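Local coordinates for protein enoyl-CoA hydratase/isomerase (PDB 3QXZ) that probably acts on enoyl-CoA thioesters as a hydratase or isomerase of the crotonase family, at residues G16-T21 / R53-T58; T21-S26 / T58-A63; V101-N106 / D121-A126. All coordinates share one frame; numbering follows the deposited sequence.

From the N terminus, strand 17-23 comes first, then helix 33-48, then strand 54-59. Contact 1 (16-21 with 53-58) closes the loop through that helix. Contact 2 (21-26 with 58-63) carries the same pairing on to the strand ends. The two share Thr21 and Thr58, and their segments alternate along the chain, so they cross. Contact 3 (101-106 with 121-126) opens after both have closed and forms a shorter loop through helix 112-117. Contacts 1 and 2 join one pair of strands, contact 3 another. Strands 54-59 and 101-105 are sheet neighbours, so the pairs lie side by side. Near the C-terminal ends of these two strands, hydrogen bonds link Thr58 to Ala104 and Gly59 to Asn106.

Contact 1 of 3, residues G16-T21 / R53-T58. With EDO (1,2-ethanediol), chain H.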
loop_
_atom_site.group_PDB
_atom_site.type_symbol
_atom_site.label_atom_id
_atom_site.label_comp_id
_atom_site.label_asym_id
_atom_site.label_seq_id
_atom_site.Cartn_x
_atom_site.Cartn_y
_atom_site.Cartn_z
ATOM N N GLY A 16 -0.074 -2.205 32.769
ATOM C CA GLY A 16 0.577 -1.600 31.620
ATOM C C GLY A 16 -0.303 -1.326 30.414
ATOM O O GLY A 16 0.190 -0.776 29.440
ATOM N N VAL A 17 -1.584 -1.703 30.474
ATOM C CA VAL A 17 -2.500 -1.526 29.346
ATOM C C VAL A 17 -3.639 -0.593 29.748
ATOM O O VAL A 17 -4.331 -0.826 30.753
ATOM C CB VAL A 17 -3.024 -2.886 28.808
ATOM C CG1 VAL A 17 -4.060 -2.677 27.681
ATOM C CG2 VAL A 17 -1.858 -3.773 28.347
ATOM N N ALA A 18 -3.814 0.483 28.978
ATOM C CA ALA A 18 -4.922 1.407 29.167
ATOM C C ALA A 18 -6.027 1.090 28.176
ATOM O O ALA A 18 -5.768 0.981 26.972
ATOM C CB ALA A 18 -4.464 2.865 29.000
ATOM N N VAL A 19 -7.249 0.935 28.665
ATOM C CA VAL A 19 -8.401 0.719 27.803
ATOM C C VAL A 19 -9.281 1.957 27.858
ATOM O O VAL A 19 -9.737 2.372 28.941
ATOM C CB VAL A 19 -9.220 -0.551 28.207
ATOM C CG1 VAL A 19 -10.398 -0.743 27.257
ATOM C CG2 VAL A 19 -8.331 -1.785 28.194
ATOM N N LEU A 20 -9.494 2.567 26.690
ATOM C CA LEU A 20 -10.430 3.659 26.495
ATOM C C LEU A 20 -11.687 3.137 25.834
ATOM O O LEU A 20 -11.611 2.479 24.776
ATOM C CB LEU A 20 -9.808 4.741 25.623
ATOM C CG LEU A 20 -8.606 5.480 26.205
ATOM C CD1 LEU A 20 -8.013 6.375 25.159
ATOM C CD2 LEU A 20 -9.030 6.312 27.436
ATOM N N THR A 21 -12.848 3.430 26.439
ATOM C CA THR A 21 -14.118 2.967 25.907
ATOM C C THR A 21 -15.017 4.136 25.544
ATOM O O THR A 21 -15.268 5.016 26.382
ATOM C CB THR A 21 -14.847 2.051 26.923
ATOM O OG1 THR A 21 -13.981 0.976 27.296
ATOM C CG2 THR A 21 -16.116 1.474 26.299
ATOM N N ARG A 53 2.021 1.084 28.585
ATOM C CA ARG A 53 2.761 0.478 27.476
ATOM C C ARG A 53 1.968 0.422 26.173
ATOM O O ARG A 53 2.563 0.491 25.082
ATOM C CB ARG A 53 3.228 -0.936 27.849
ATOM C CG ARG A 53 4.285 -0.991 28.989
ATOM C CD ARG A 53 5.607 -0.283 28.654
ATOM N NE ARG A 53 5.965 -0.582 27.279
ATOM C CZ ARG A 53 6.447 -1.733 26.836
ATOM N NH1 ARG A 53 6.828 -2.720 27.662
ATOM N NH2 ARG A 53 6.603 -1.876 25.528
ATOM N N VAL A 54 0.648 0.289 26.285
ATOM C CA VAL A 54 -0.235 0.145 25.116
ATOM C C VAL A 54 -1.578 0.747 25.479
ATOM O O VAL A 54 -2.030 0.625 26.633
ATOM C CB VAL A 54 -0.471 -1.356 24.729
ATOM C CG1 VAL A 54 -1.325 -1.482 23.471
ATOM C CG2 VAL A 54 0.817 -2.104 24.553
ATOM N N ILE A 55 -2.214 1.366 24.482
ATOM C CA ILE A 55 -3.569 1.879 24.602
ATOM C C ILE A 55 -4.486 1.062 23.701
ATOM O O ILE A 55 -4.186 0.868 22.515
ATOM C CB ILE A 55 -3.633 3.362 24.194
ATOM C CG1 ILE A 55 -2.731 4.213 25.093
ATOM C CG2 ILE A 55 -5.084 3.872 24.200
ATOM C CD1 ILE A 55 -2.293 5.556 24.478
ATOM N N VAL A 56 -5.593 0.582 24.259
ATOM C CA VAL A 56 -6.638 -0.097 23.476
ATOM C C VAL A 56 -7.867 0.789 23.446
ATOM O O VAL A 56 -8.343 1.199 24.504
ATOM C CB VAL A 56 -6.974 -1.491 24.066
ATOM C CG1 VAL A 56 -8.128 -2.163 23.303
ATOM C CG2 VAL A 56 -5.733 -2.385 24.045
ATOM N N LEU A 57 -8.352 1.104 22.245
ATOM C CA LEU A 57 -9.578 1.875 22.040
ATOM C C LEU A 57 -10.719 0.955 21.616
ATOM O O LEU A 57 -10.576 0.155 20.678
ATOM C CB LEU A 57 -9.339 2.952 20.976
ATOM C CG LEU A 57 -10.530 3.871 20.677
ATOM C CD1 LEU A 57 -10.965 4.701 21.885
ATOM C CD2 LEU A 57 -10.140 4.775 19.501
ATOM N N THR A 58 -11.858 1.057 22.307
ATOM C CA THR A 58 -12.989 0.173 22.042
ATOM C C THR A 58 -14.307 0.901 22.307
ATOM O O THR A 58 -14.287 2.027 22.803
ATOM C CB THR A 58 -12.846 -1.142 22.847
ATOM O OG1 THR A 58 -13.604 -2.176 22.227
ATOM C CG2 THR A 58 -13.237 -0.968 24.317
HETATM C C1 EDO H . 6.166 3.519 24.620
HETATM O O1 EDO H . 6.415 2.360 23.822
HETATM C C2 EDO H . 5.229 3.076 25.731
HETATM O O2 EDO H . 5.917 2.220 26.677
#
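Arg53 carries the flat group here, but it touches Gly16 through CB and the backbone. Its side chain bends at chi2 (-62°) and chi3 (-41°), and the guanidinium leads away from Gly16. At the edge of that group, near its plane, sits a 1,2-ethanediol, probably from the crystallisation liquor. Its O2 accepts a bent hydrogen bond from Arg53 NE at 2.9 Å. The diol also bonds to Pro206 O, and Arg53 NH2 bonds to Val204 O.

Arg53 N bonds to Gly16 O at 2.7 Å, and Val54 N adds a weak bond to the same oxygen. Beyond them the strands run parallel. Val54 O, Ala18 O, Val56 O and Leu20 O accept in turn from Ala18 N, Val56 N, Leu20 N and Thr58 N.

On one face the side chains of Val17 and Val56 cross obliquely, with Val17 CG1 4.0 Å from Val56 CG2. Thr21 and Thr58 lie side by side, OG1 of Thr21 being 3.6 Å from CG2 of Thr58. Thr58 OG1 bonds instead to Ala104 O. Helix 186-203 packs on this face. On the other, Leu57 CD1 lies 3.9 Å from Leu20 CB, and Leu20 CD1 is 4.0 Å from Ile55 CG2. Helix 33-48 covers these residues. Strand, helix and parallel strand make a beta-alpha-beta unit of the crotonase fold.

Contact 2 of 3, residues T21-S26 / T58-A63; sequences TLHGPS and TGAPPA
Leu22 grips segment 58-63 with both ends of its backbone unit. Leu22 N bonds to Thr58 O at 2.9 Å, and Leu22 O accepts Ala60 N at 2.9 Å. The second donor is tilted 26° from the carbonyl plane. Leu22 CG lies 3.7 Å from Thr58 O, and the side chain packs on Leu9, Asn29 and Cys65. Thr21 CG2, anti to the backbone N, lies against the Gly59-Ala60 peptide, 3.6 Å from Ala60 N. Beyond Leu22 the pairing ends in side-chain packing. Ala60 CB comes 3.7 Å from His23 ND1, at an oblique angle to the ring. One ring face carries Pro25 CD, 3.6 Å above the plane and offset toward the rim. The ring also stacks with that of His10 on strand 8-14.

Segment 58-63 then turns back on itself. The peptide bond before Pro62 is cis, and Ala63 O lies 3.5 Å from Gly59 CA. Ala63 N adds a weak bond to Ala60 O.

Two asparagines hold this outer layer. Asn29 OD1 accepts Gly24 N, and Asn29 ND2 bonds to Ala60 O, so one side chain links both segments. Asn106 OD1 accepts Gly59 N, and its ND2 bonds to Ala63 O across the turn.

In crotonases the chain just after this turn supplies an N-H of the oxyanion hole. On the way there, where strand pairing stops, carboxamides provide the donors and acceptors that backbone amides and carbonyls need.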
loop_
_atom_site.group_PDB
_atom_site.type_symbol
_atom_site.label_atom_id
_atom_site.label_comp_id
_atom_site.label_asym_id
_atom_site.label_seq_id
_atom_site.Cartn_x
_atom_site.Cartn_y
_atom_site.Cartn_z
ATOM N N THR A 21 -12.848 3.430 26.439
ATOM C CA THR A 21 -14.118 2.967 25.907
ATOM C C THR A 21 -15.017 4.136 25.544
ATOM O O THR A 21 -15.268 5.016 26.382
ATOM C CB THR A 21 -14.847 2.051 26.923
ATOM O OG1 THR A 21 -13.981 0.976 27.296
ATOM C CG2 THR A 21 -16.116 1.474 26.299
ATOM N N LEU A 22 -15.492 4.134 24.300
ATOM C CA LEU A 22 -16.458 5.118 23.815
ATOM C C LEU A 22 -17.821 4.623 24.274
ATOM O O LEU A 22 -18.282 3.575 23.839
ATOM C CB LEU A 22 -16.399 5.233 22.285
ATOM C CG LEU A 22 -15.015 5.482 21.679
ATOM C CD1 LEU A 22 -15.092 5.401 20.158
ATOM C CD2 LEU A 22 -14.436 6.809 22.109
ATOM N N HIS A 23 -18.451 5.378 25.169
ATOM C CA HIS A 23 -19.639 4.897 25.880
ATOM C C HIS A 23 -20.847 5.809 25.687
ATOM O O HIS A 23 -21.000 6.814 26.386
ATOM C CB HIS A 23 -19.319 4.721 27.369
ATOM C CG HIS A 23 -20.471 4.220 28.184
ATOM N ND1 HIS A 23 -20.685 2.878 28.421
ATOM C CD2 HIS A 23 -21.465 4.879 28.828
ATOM C CE1 HIS A 23 -21.766 2.733 29.167
ATOM N NE2 HIS A 23 -22.258 3.931 29.430
ATOM N N GLY A 24 -21.699 5.459 24.723
ATOM C CA GLY A 24 -22.942 6.184 24.452
ATOM C C GLY A 24 -24.033 5.221 24.019
ATOM O O GLY A 24 -24.403 5.194 22.846
ATOM N N PRO A 25 -24.571 4.433 24.977
ATOM C CA PRO A 25 -25.551 3.377 24.673
ATOM C C PRO A 25 -26.758 3.849 23.857
ATOM O O PRO A 25 -27.181 3.143 22.940
ATOM C CB PRO A 25 -25.973 2.882 26.062
ATOM C CG PRO A 25 -24.760 3.116 26.905
ATOM C CD PRO A 25 -24.213 4.438 26.409
ATOM N N SER A 26 -27.274 5.040 24.140
ATOM C CA SER A 26 -28.460 5.538 23.432
ATOM C C SER A 26 -28.231 5.887 21.954
ATOM O O SER A 26 -29.185 6.005 21.182
ATOM C CB SER A 26 -29.063 6.734 24.173
ATOM O OG SER A 26 -28.144 7.809 24.221
ATOM N N THR A 58 -11.858 1.057 22.307
ATOM C CA THR A 58 -12.989 0.173 22.042
ATOM C C THR A 58 -14.307 0.901 22.307
ATOM O O THR A 58 -14.287 2.027 22.803
ATOM C CB THR A 58 -12.846 -1.142 22.847
ATOM O OG1 THR A 58 -13.604 -2.176 22.227
ATOM C CG2 THR A 58 -13.237 -0.968 24.317
ATOM N N GLY A 59 -15.429 0.286 21.928
ATOM C CA GLY A 59 -16.752 0.876 22.184
ATOM C C GLY A 59 -17.628 0.030 23.084
ATOM O O GLY A 59 -17.489 -1.189 23.152
ATOM N N ALA A 60 -18.560 0.689 23.769
ATOM C CA ALA A 60 -19.566 -0.043 24.547
ATOM C C ALA A 60 -20.414 -0.870 23.579
ATOM O O ALA A 60 -20.966 -0.323 22.634
ATOM C CB ALA A 60 -20.446 0.929 25.322
ATOM N N PRO A 61 -20.525 -2.197 23.806
ATOM C CA PRO A 61 -21.300 -3.021 22.877
ATOM C C PRO A 61 -22.737 -2.506 22.710
ATOM O O PRO A 61 -23.307 -1.973 23.667
ATOM C CB PRO A 61 -21.273 -4.408 23.537
ATOM C CG PRO A 61 -19.985 -4.433 24.254
ATOM C CD PRO A 61 -19.809 -3.021 24.799
ATOM N N PRO A 62 -23.341 -2.697 21.525
ATOM C CA PRO A 62 -22.871 -3.529 20.414
ATOM C C PRO A 62 -22.032 -2.804 19.354
ATOM O O PRO A 62 -21.700 -3.405 18.336
ATOM C CB PRO A 62 -24.186 -4.006 19.791
ATOM C CG PRO A 62 -25.100 -2.831 19.970
ATOM C CD PRO A 62 -24.693 -2.156 21.261
ATOM N N ALA A 63 -21.706 -1.534 19.568
ATOM C CA ALA A 63 -21.054 -0.764 18.513
ATOM C C ALA A 63 -19.650 -0.309 18.905
ATOM O O ALA A 63 -19.295 -0.288 20.091
ATOM C CB ALA A 63 -21.916 0.430 18.158
#

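Contact 3 of 3, residues V101-N106 / D121-A126; sequences VIAAVN and DIRILA
Strands 101-105 and 122-126 run parallel, with axes 4.8 Å apart at closest and 12° between their directions, and Ile122 O, Ala103 O, Ile124 O and Val105 O take the N-H groups of Ala103, Ile124, Val105 and Ala126. At the start of the pair Asp121 closes a ring with Val101. Its N bonds to Val101 O at 2.9 Å. Its OD2 accepts Val101 N at 2.8 Å, on the anti side and 24° out of the carboxylate plane. CG lies beside the backbone N (chi1 -58°), which brings the carboxylate back to Val101. OD2 also forms a salt bridge with Lys213 NZ, and Trp217 NE1 bonds to OD1. This buried carboxylate is probably kept charged by that lysine.

The two strands are neighbours in the parallel part of the central mixed sheet of the crotonase fold, and helix 112-117 lies in the connection between them. Helix 186-203 packs on the face of Ile102, Ala104 and Ile122. There Ile102 CG2 and Ile122 CG2 touch loosely at 4.2 Å.

On the other face Val105 and Leu125 lie side by side, with Val105 CB 3.7 Å from Leu125 CD1. Val105 is also the centre of an inverse gamma turn. Ala103 CB rests 3.9 Å from Arg123 CG. The arginine then bends at chi3; its NE bonds to Leu179 O and its NH1 to Ala117 O and Ala120 O. Ala157 of the second subunit packs on Arg123. At the far end Ala126 CB sits 3.4 Å from Asn106 O.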
loop_
_atom_site.group_PDB
_atom_site.type_symbol
_atom_site.label_atom_id
_atom_site.label_comp_id
_atom_site.label_asym_id
_atom_site.label_seq_id
_atom_site.Cartn_x
_atom_site.Cartn_y
_atom_site.Cartn_z
ATOM N N VAL A 101 -1.143 1.893 19.795
ATOM C CA VAL A 101 -2.593 2.001 19.950
ATOM C C VAL A 101 -3.243 0.912 19.110
ATOM O O VAL A 101 -2.995 0.830 17.894
ATOM C CB VAL A 101 -3.098 3.396 19.503
ATOM C CG1 VAL A 101 -4.625 3.445 19.539
ATOM C CG2 VAL A 101 -2.532 4.491 20.427
ATOM N N ILE A 102 -4.065 0.083 19.750
ATOM C CA ILE A 102 -4.839 -0.945 19.084
ATOM C C ILE A 102 -6.320 -0.589 19.173
ATOM O O ILE A 102 -6.826 -0.313 20.267
ATOM C CB ILE A 102 -4.631 -2.315 19.771
ATOM C CG1 ILE A 102 -3.150 -2.724 19.763
ATOM C CG2 ILE A 102 -5.519 -3.403 19.108
ATOM C CD1 ILE A 102 -2.830 -3.945 20.675
ATOM N N ALA A 103 -7.006 -0.556 18.031
ATOM C CA ALA A 103 -8.454 -0.337 17.998
ATOM C C ALA A 103 -9.155 -1.679 17.969
ATOM O O ALA A 103 -9.025 -2.463 16.991
ATOM C CB ALA A 103 -8.841 0.538 16.810
ATOM N N ALA A 104 -9.847 -1.965 19.068
ATOM C CA ALA A 104 -10.686 -3.153 19.190
ATOM C C ALA A 104 -12.077 -2.748 18.717
ATOM O O ALA A 104 -12.912 -2.260 19.495
ATOM C CB ALA A 104 -10.695 -3.649 20.654
ATOM N N VAL A 105 -12.268 -2.870 17.402
ATOM C CA VAL A 105 -13.482 -2.395 16.736
ATOM C C VAL A 105 -14.538 -3.493 16.869
ATOM O O VAL A 105 -14.686 -4.375 16.022
ATOM C CB VAL A 105 -13.207 -1.978 15.275
ATOM C CG1 VAL A 105 -14.440 -1.387 14.659
ATOM C CG2 VAL A 105 -12.060 -0.945 15.220
ATOM N N ASN A 106 -15.230 -3.441 18.004
ATOM C CA ASN A 106 -16.125 -4.510 18.455
ATOM C C ASN A 106 -17.482 -4.536 17.770
ATOM O O ASN A 106 -18.299 -5.408 18.049
ATOM C CB ASN A 106 -16.337 -4.388 19.966
ATOM C CG ASN A 106 -16.848 -3.032 20.347
ATOM O OD1 ASN A 106 -16.127 -2.042 20.234
ATOM N ND2 ASN A 106 -18.140 -2.946 20.749
ATOM N N ASP A 121 -2.587 1.937 15.228
ATOM C CA ASP A 121 -1.573 1.115 14.554
ATOM C C ASP A 121 -2.158 -0.169 13.998
ATOM O O ASP A 121 -1.784 -0.627 12.909
ATOM C CB ASP A 121 -0.460 0.790 15.545
ATOM C CG ASP A 121 0.171 2.023 16.118
ATOM O OD1 ASP A 121 0.592 2.890 15.314
ATOM O OD2 ASP A 121 0.237 2.145 17.363
ATOM N N ILE A 122 -3.066 -0.745 14.773
ATOM C CA ILE A 122 -3.568 -2.100 14.548
ATOM C C ILE A 122 -5.083 -2.064 14.771
ATOM O O ILE A 122 -5.564 -1.400 15.700
ATOM C CB ILE A 122 -2.890 -3.068 15.541
ATOM C CG1 ILE A 122 -1.370 -3.132 15.277
ATOM C CG2 ILE A 122 -3.560 -4.483 15.524
ATOM C CD1 ILE A 122 -0.515 -3.665 16.480
ATOM N N ARG A 123 -5.833 -2.743 13.905
ATOM C CA ARG A 123 -7.295 -2.853 14.028
ATOM C C ARG A 123 -7.728 -4.311 14.001
ATOM O O ARG A 123 -7.317 -5.080 13.133
ATOM C CB ARG A 123 -8.007 -2.110 12.886
ATOM C CG ARG A 123 -8.215 -0.625 13.156
ATOM C CD ARG A 123 -8.585 0.184 11.890
ATOM N NE ARG A 123 -7.492 0.124 10.920
ATOM C CZ ARG A 123 -6.331 0.743 11.066
ATOM N NH1 ARG A 123 -6.104 1.573 12.089
ATOM N NH2 ARG A 123 -5.379 0.498 10.191
ATOM N N ILE A 124 -8.591 -4.653 14.954
ATOM C CA ILE A 124 -9.278 -5.944 14.945
ATOM C C ILE A 124 -10.756 -5.608 14.837
ATOM O O ILE A 124 -11.278 -4.833 15.664
ATOM C CB ILE A 124 -8.977 -6.740 16.230
ATOM C CG1 ILE A 124 -7.463 -7.005 16.347
ATOM C CG2 ILE A 124 -9.767 -8.075 16.233
ATOM C CD1 ILE A 124 -7.087 -7.696 17.678
ATOM N N LEU A 125 -11.417 -6.152 13.809
ATOM C CA LEU A 125 -12.828 -5.823 13.523
ATOM C C LEU A 125 -13.782 -6.987 13.763
ATOM O O LEU A 125 -13.461 -8.142 13.493
ATOM C CB LEU A 125 -13.001 -5.302 12.076
ATOM C CG LEU A 125 -12.863 -3.796 11.838
ATOM C CD1 LEU A 125 -11.484 -3.262 12.217
ATOM C CD2 LEU A 125 -13.152 -3.473 10.354
ATOM N N ALA A 126 -14.968 -6.632 14.233
ATOM C CA ALA A 126 -16.063 -7.584 14.446
ATOM C C ALA A 126 -16.670 -7.992 13.103
ATOM O O ALA A 126 -17.074 -7.131 12.305
ATOM C CB ALA A 126 -17.121 -6.942 15.311
#